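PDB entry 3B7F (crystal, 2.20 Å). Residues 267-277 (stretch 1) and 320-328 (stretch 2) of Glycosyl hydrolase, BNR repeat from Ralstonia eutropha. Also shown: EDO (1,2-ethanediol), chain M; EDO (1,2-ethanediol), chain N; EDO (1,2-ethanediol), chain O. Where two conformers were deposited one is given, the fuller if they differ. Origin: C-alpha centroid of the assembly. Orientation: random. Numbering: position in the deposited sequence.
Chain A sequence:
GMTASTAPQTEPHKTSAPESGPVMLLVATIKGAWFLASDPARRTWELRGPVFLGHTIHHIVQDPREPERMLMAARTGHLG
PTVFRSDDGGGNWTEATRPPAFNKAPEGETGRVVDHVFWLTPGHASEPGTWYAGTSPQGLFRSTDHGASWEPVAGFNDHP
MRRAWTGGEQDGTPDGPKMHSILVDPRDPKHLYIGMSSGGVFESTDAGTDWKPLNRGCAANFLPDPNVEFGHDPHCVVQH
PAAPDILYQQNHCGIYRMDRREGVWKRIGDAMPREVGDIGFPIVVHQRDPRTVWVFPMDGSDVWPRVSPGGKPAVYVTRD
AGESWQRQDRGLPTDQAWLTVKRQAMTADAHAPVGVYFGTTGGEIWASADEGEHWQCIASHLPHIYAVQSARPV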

# COMPACT_ATOMS: atom_id res chain seq x y z
N ARG A 267 15.00 4.00 -12.75
CA ARG A 267 13.87 3.41 -13.44
C ARG A 267 14.12 2.00 -14.01
O ARG A 267 14.30 1.80 -15.22
CB ARG A 267 13.37 4.37 -14.55
CG ARG A 267 11.93 4.04 -15.00
CD ARG A 267 11.37 5.18 -15.83
NE ARG A 267 10.00 4.91 -16.22
CZ ARG A 267 9.16 5.79 -16.77
NH1 ARG A 267 9.52 7.02 -17.06
NH2 ARG A 267 7.95 5.40 -17.07
N ILE A 268 14.08 1.03 -13.10
CA ILE A 268 14.13 -0.39 -13.45
C ILE A 268 12.98 -0.79 -14.34
O ILE A 268 13.09 -1.76 -15.06
CB ILE A 268 14.19 -1.32 -12.20
CG1 ILE A 268 13.02 -1.09 -11.21
CG2 ILE A 268 15.58 -1.16 -11.51
CD1 ILE A 268 12.92 -2.10 -10.05
N GLY A 269 11.88 -0.03 -14.31
CA GLY A 269 10.80 -0.18 -15.25
C GLY A 269 11.14 -0.02 -16.74
O GLY A 269 10.38 -0.46 -17.58
N ASP A 270 12.26 0.60 -17.07
CA ASP A 270 12.75 0.66 -18.45
C ASP A 270 13.15 -0.71 -19.03
O ASP A 270 13.36 -0.80 -20.23
CB ASP A 270 13.90 1.67 -18.57
CG ASP A 270 13.44 3.11 -18.40
OD1 ASP A 270 12.22 3.35 -18.53
OD2 ASP A 270 14.27 4.03 -18.17
N ALA A 271 13.26 -1.76 -18.19
CA ALA A 271 13.50 -3.12 -18.65
C ALA A 271 12.20 -3.81 -19.07
O ALA A 271 12.26 -4.90 -19.62
CB ALA A 271 14.21 -3.94 -17.58
N MSE A 272 11.05 -3.19 -18.78
CA MSE A 272 9.75 -3.72 -19.16
C MSE A 272 9.56 -3.67 -20.67
O MSE A 272 10.17 -2.83 -21.35
CB MSE A 272 8.60 -2.95 -18.49
CG MSE A 272 8.43 -3.22 -16.98
SE MSE A 272 7.71 -4.98 -16.55
CE MSE A 272 5.87 -4.77 -17.20
N PRO A 273 8.72 -4.59 -21.21
CA PRO A 273 8.50 -4.56 -22.64
C PRO A 273 7.73 -3.28 -23.02
O PRO A 273 6.91 -2.80 -22.24
CB PRO A 273 7.64 -5.81 -22.91
CG PRO A 273 7.75 -6.65 -21.68
CD PRO A 273 7.92 -5.66 -20.57
N ARG A 274 8.08 -2.72 -24.19
CA ARG A 274 7.51 -1.49 -24.69
C ARG A 274 5.99 -1.53 -24.72
O ARG A 274 5.33 -0.54 -24.33
CB ARG A 274 8.01 -1.18 -26.09
CG ARG A 274 7.69 0.23 -26.56
CD ARG A 274 7.33 0.32 -28.03
NE ARG A 274 6.08 -0.39 -28.34
CZ ARG A 274 4.86 0.01 -27.99
NH1 ARG A 274 4.65 1.16 -27.34
NH2 ARG A 274 3.82 -0.74 -28.30
N GLU A 275 5.42 -2.65 -25.16
CA GLU A 275 3.94 -2.71 -25.29
C GLU A 275 3.21 -2.82 -23.96
O GLU A 275 2.04 -2.56 -23.92
CB GLU A 275 3.43 -3.80 -26.27
CG GLU A 275 3.46 -5.26 -25.77
CD GLU A 275 4.84 -5.87 -25.68
OE1 GLU A 275 5.88 -5.15 -25.88
OE2 GLU A 275 4.87 -7.09 -25.43
N VAL A 276 3.90 -3.23 -22.91
CA VAL A 276 3.32 -3.36 -21.57
C VAL A 276 3.53 -2.08 -20.75
O VAL A 276 2.60 -1.62 -20.09
CB VAL A 276 3.88 -4.62 -20.85
CG1 VAL A 276 3.35 -4.72 -19.43
CG2 VAL A 276 3.53 -5.89 -21.64
N GLY A 277 4.72 -1.48 -20.83
CA GLY A 277 5.04 -0.30 -20.05
C GLY A 277 5.30 -0.62 -18.57
O GLY A 277 5.28 -1.79 -18.16
N ASP A 320 15.81 -10.18 -10.07
CA ASP A 320 17.16 -9.63 -10.22
C ASP A 320 17.16 -8.11 -10.03
O ASP A 320 17.89 -7.41 -10.71
CB ASP A 320 17.78 -10.06 -11.57
CG ASP A 320 16.92 -9.68 -12.79
OD1 ASP A 320 16.02 -8.80 -12.70
OD2 ASP A 320 17.16 -10.26 -13.85
N ALA A 321 16.33 -7.63 -9.10
CA ALA A 321 16.25 -6.21 -8.71
C ALA A 321 15.88 -5.24 -9.84
O ALA A 321 16.23 -4.06 -9.77
CB ALA A 321 17.54 -5.76 -8.01
N GLY A 322 15.15 -5.74 -10.84
CA GLY A 322 14.65 -4.93 -11.94
C GLY A 322 15.42 -4.96 -13.25
O GLY A 322 15.03 -4.28 -14.21
N GLU A 323 16.49 -5.76 -13.30
CA GLU A 323 17.30 -5.90 -14.51
C GLU A 323 16.50 -6.60 -15.61
O GLU A 323 16.68 -6.30 -16.80
CB GLU A 323 18.58 -6.72 -14.24
CG GLU A 323 19.66 -6.52 -15.32
CD GLU A 323 20.74 -7.60 -15.37
OE1 GLU A 323 20.75 -8.55 -14.57
OE2 GLU A 323 21.59 -7.47 -16.27
N SER A 324 15.63 -7.54 -15.22
CA SER A 324 14.76 -8.26 -16.15
C SER A 324 13.40 -8.49 -15.49
O SER A 324 13.29 -8.54 -14.27
CB SER A 324 15.38 -9.59 -16.61
OG SER A 324 15.46 -10.52 -15.54
N TRP A 325 12.37 -8.62 -16.32
CA TRP A 325 11.00 -8.83 -15.86
C TRP A 325 10.39 -9.99 -16.61
O TRP A 325 10.64 -10.16 -17.80
CB TRP A 325 10.15 -7.57 -16.10
CG TRP A 325 10.59 -6.36 -15.30
CD1 TRP A 325 11.48 -5.39 -15.69
CD2 TRP A 325 10.15 -6.00 -14.00
NE1 TRP A 325 11.60 -4.45 -14.71
CE2 TRP A 325 10.81 -4.80 -13.65
CE3 TRP A 325 9.26 -6.58 -13.08
CZ2 TRP A 325 10.59 -4.15 -12.43
CZ3 TRP A 325 9.06 -5.94 -11.86
CH2 TRP A 325 9.73 -4.75 -11.54
N GLN A 326 9.59 -10.79 -15.90
CA GLN A 326 8.87 -11.92 -16.52
C GLN A 326 7.38 -11.78 -16.28
O GLN A 326 6.95 -11.37 -15.19
CB GLN A 326 9.36 -13.27 -15.99
CG GLN A 326 10.80 -13.65 -16.45
CD GLN A 326 11.87 -12.83 -15.77
OE1 GLN A 326 11.82 -12.62 -14.53
NE2 GLN A 326 12.83 -12.32 -16.56
N ARG A 327 6.61 -12.15 -17.30
CA ARG A 327 5.16 -12.07 -17.26
C ARG A 327 4.65 -13.28 -16.52
O ARG A 327 5.10 -14.39 -16.77
CB ARG A 327 4.60 -12.11 -18.69
CG ARG A 327 3.08 -11.90 -18.80
CD ARG A 327 2.72 -11.95 -20.28
NE ARG A 327 1.30 -11.76 -20.51
CZ ARG A 327 0.67 -10.59 -20.45
NH1 ARG A 327 1.31 -9.44 -20.22
NH2 ARG A 327 -0.61 -10.57 -20.67
N GLN A 328 3.70 -13.04 -15.62
CA GLN A 328 3.06 -14.07 -14.87
C GLN A 328 1.56 -13.96 -15.06
O GLN A 328 0.93 -13.12 -14.45
CB GLN A 328 3.40 -13.93 -13.41
CG GLN A 328 4.85 -14.13 -13.08
CD GLN A 328 5.09 -14.12 -11.57
OE1 GLN A 328 4.52 -13.30 -10.84
NE2 GLN A 328 5.92 -15.06 -11.09
C1 EDO M . 0.66 1.67 -22.75
O1 EDO M . 0.45 0.47 -22.02
C2 EDO M . 2.12 1.71 -23.17
O2 EDO M . 2.37 0.52 -23.90
C1 EDO N . -1.95 -2.49 -20.64
O1 EDO N . -2.16 -3.81 -20.15
C2 EDO N . -0.51 -2.08 -20.36
O2 EDO N . 0.08 -3.01 -19.46
C1 EDO O . 18.26 2.13 -14.73
O1 EDO O . 17.29 2.05 -15.78
C2 EDO O . 18.06 0.98 -13.75
O2 EDO O . 19.25 0.67 -12.99
O HOH W 1 13.00 -7.88 -19.14

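Trp325 is the centre of this contact, with the largest area covered by the other stretch. Its CA-to-CB bond points toward stretch 1, and chi1 in the m well (-64°) with chi2 of 91° lays the indole along the 3-10 segment 268-271, so that one ring serves three kinds of contact. In the ring plane, Trp325 NE1 donates a hydrogen bond to Ile268 O (3.1 Å, N-H...O angle 169°), which ties the side chain directly to the backbone. The same carbonyl oxygen, Ile268 O, accepts the 3-10 bond from Ala271 N (3.1 Å), so this oxygen accepts both the 3-10 bond and the indole N-H. At the ring edge, Ala271 CB lies 3.6 Å from Trp325 CD1.

Over one face sits Met272, a selenomethionine. Its three chi angles are all m (-72°, -72°, -70°), a compact fold that brings a side chain whose CA-to-CB bond points sideways over the Trp325 five-membered ring: Met272 CG lies 4.0 Å from the centroid of that ring, a CH-pi contact, and Met272 SE 3.8 Å from the same centroid, a sulfur-aromatic type of contact made here by selenium. Met272 SE comes to 3.4 Å from Trp325 CG. The flexible, polarizable chain suits an aromatic face.

The CA-to-CB bond of Ile268 points toward stretch 2; chi1 is p and chi2 t. Ile268 CD1 packs on Trp325 CZ2 (3.9 Å) and also lies 3.8 Å from Gly322 CA, while Ile268 CG2 comes to 3.4 Å from Ala321 O. The turn, type I' from Asp320 to Glu323, brings Gly322 close to Ile268, their CA atoms 4.8 Å apart. Glycine fits Gly322 twice over: at phi 99° a CB would jam against the preceding carbonyl oxygen, and it would also lie 2.3 Å from Ile268 CB, a clash. Ala271 is similarly close-fitting, its CB 3.5 Å from both Gly322 O and Glu323 O.

Asp320 braces the turn from within. With chi1 p, its OD1 accepts from Ser324 N (2.8 Å), and its OD2 accepts a very short bond from Ser324 OG (2.4 Å), Ser324 also having chi1 p. A water adds a backbone bridge between the stretches, donating to Ala271 O (3.1 Å) and accepting from Trp325 N (3.0 Å).

Farther along, Arg327 is extended through chi3 (chi1 to chi3 all t), with chi4 turned to 76°, bringing Arg327 NH1 to 4.4 Å from Val276 CG2; this is a loose apolar-to-guanidinium approach, and the guanidinium finds its hydrogen bonds elsewhere in the structure. In all, the stretches bury 377 Å² between them.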